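Local coordinates for protein polyketide biosynthesis 3-hydroxy-3-methylglutaryl-ACP synthase PksG (Bacillus subtilis, PDB 4YXT) that catalyses the aldol condensation of acetyl-ACP with a carrier-bound beta-ketothioester intermediate during biosynthesis of the antibiotic polyketide bacillaene, at residues A[8-12]-A[57-62]. The protein carries 1 engineered substitution. Sequence-based numbering, arbitrary orientation.
Sequences AMNVF and NAAKPI
This is a buried helix-on-sheet contact in the N-terminal part of the thiolase-like fold: helix 51-64 lies on one face of the sheet that includes strand 5-12, as in the layered alpha/beta architecture of HMG-CoA synthases. The 8-12 and 57-62 axes approach to 6.7 Å with directions 143° apart, obliquely antiparallel, setting Ala-8 near Ile-62 (CA-CA 6.7 Å) and Phe-12 near Ala-58 (CA-CA 4.7 Å). Strand alternation (phi/psi -163/149° at Ala-8, -117/109° at Phe-12) sends the CA-CB bonds of Ala-8, Asn-10 and Phe-12 toward the helix; Met-9 and Val-11 point away, meeting helix 301-312. On the sheet, Ala-8, Asn-10 and Phe-12 pair by backbone hydrogen bonds with strand 170-178, whose Ala-174 also touches Ala-58.

Small Ala-58 permits the tight end of the crossing, its CB 3.9 Å from Phe-12 CB. With chi1 t, the Phe-12 ring takes a CH-pi contact over its face from Asn-57 CB, 3.7 Å from the centroid and 17° off the normal. Asn-57 OD1 is hydrogen-bonded to Leu-404 N. At the wider end Ile-62 (chi1 m, chi2 t) extends CD1 to 3.8 Å from Met-9 CA, and its CG2 meets Ala-8 CB at 4.1 Å.

At the helix kink Pro-61 has no amide hydrogen for Asn-57 O, and Ile-62 N, 4.7 Å from Ala-58 O, bonds weakly to Ala-59 O (2.8 Å), leaving Ala-58 O to a side-chain donor. Asn-10, chi1 t, supplies it: ND2 donates to Ala-58 O at 2.9 Å (N-H...O 153°), while Pro-61 CG sits 3.6 Å from the same ND2.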
# COMPACT_ATOMS: atom_id res chain seq x y z
N ALA A 8 -6.17 -21.03 0.36
CA ALA A 8 -5.83 -21.46 1.69
C ALA A 8 -5.70 -20.19 2.53
O ALA A 8 -5.37 -19.16 1.99
CB ALA A 8 -4.54 -22.25 1.64
N MET A 9 -6.02 -20.26 3.82
CA MET A 9 -5.81 -19.11 4.73
C MET A 9 -5.59 -19.56 6.16
O MET A 9 -6.15 -20.55 6.57
CB MET A 9 -6.96 -18.08 4.63
CG MET A 9 -8.21 -18.39 5.42
SD MET A 9 -9.57 -17.23 5.05
CE MET A 9 -8.95 -15.73 5.77
N ASN A 10 -4.75 -18.83 6.88
CA ASN A 10 -4.33 -19.21 8.21
C ASN A 10 -4.15 -18.03 9.13
O ASN A 10 -3.73 -16.97 8.73
CB ASN A 10 -3.03 -20.00 8.19
CG ASN A 10 -2.69 -20.57 9.56
OD1 ASN A 10 -3.58 -21.04 10.26
ND2 ASN A 10 -1.50 -20.44 9.99
N VAL A 11 -4.41 -18.25 10.41
CA VAL A 11 -4.50 -17.19 11.38
C VAL A 11 -3.37 -17.45 12.31
O VAL A 11 -3.18 -18.60 12.60
CB VAL A 11 -5.82 -17.30 12.22
CG1 VAL A 11 -5.85 -16.35 13.41
CG2 VAL A 11 -7.01 -17.05 11.33
N PHE A 12 -2.63 -16.40 12.70
CA PHE A 12 -1.78 -16.36 13.89
C PHE A 12 -2.29 -15.30 14.85
O PHE A 12 -2.17 -14.07 14.58
CB PHE A 12 -0.34 -15.99 13.57
CG PHE A 12 0.60 -16.18 14.74
CD1 PHE A 12 0.98 -17.45 15.12
CD2 PHE A 12 1.09 -15.10 15.46
CE1 PHE A 12 1.84 -17.67 16.20
CE2 PHE A 12 1.95 -15.31 16.53
CZ PHE A 12 2.32 -16.60 16.90
N ASN A 57 4.57 -16.25 10.83
CA ASN A 57 3.87 -17.33 11.58
C ASN A 57 2.48 -17.64 11.04
O ASN A 57 2.09 -18.80 11.04
CB ASN A 57 3.84 -17.00 13.06
CG ASN A 57 5.23 -16.92 13.62
OD1 ASN A 57 6.12 -17.62 13.17
ND2 ASN A 57 5.44 -16.06 14.57
N ALA A 58 1.74 -16.66 10.53
CA ALA A 58 0.48 -17.00 9.87
C ALA A 58 0.69 -17.72 8.55
O ALA A 58 -0.06 -18.63 8.23
CB ALA A 58 -0.41 -15.76 9.70
N ALA A 59 1.68 -17.33 7.75
CA ALA A 59 1.76 -17.88 6.38
C ALA A 59 2.52 -19.20 6.28
O ALA A 59 2.31 -20.03 5.36
CB ALA A 59 2.41 -16.87 5.46
N LYS A 60 3.41 -19.38 7.22
CA LYS A 60 4.31 -20.54 7.23
C LYS A 60 3.55 -21.86 7.04
O LYS A 60 3.91 -22.68 6.14
CB LYS A 60 5.19 -20.46 8.49
CG LYS A 60 6.06 -21.69 8.85
CD LYS A 60 7.45 -21.62 8.24
CE LYS A 60 8.46 -22.42 9.04
NZ LYS A 60 7.91 -23.73 9.50
N PRO A 61 2.45 -22.06 7.80
CA PRO A 61 1.75 -23.31 7.61
C PRO A 61 1.11 -23.47 6.23
O PRO A 61 0.97 -24.59 5.74
CB PRO A 61 0.70 -23.28 8.74
CG PRO A 61 1.39 -22.51 9.84
CD PRO A 61 2.07 -21.42 9.07
N ILE A 62 0.77 -22.37 5.59
CA ILE A 62 0.30 -22.43 4.24
C ILE A 62 1.45 -22.84 3.36
O ILE A 62 1.34 -23.80 2.61
CB ILE A 62 -0.25 -21.10 3.74
CG1 ILE A 62 -1.46 -20.69 4.58
CG2 ILE A 62 -0.64 -21.27 2.28
CD1 ILE A 62 -2.07 -19.37 4.12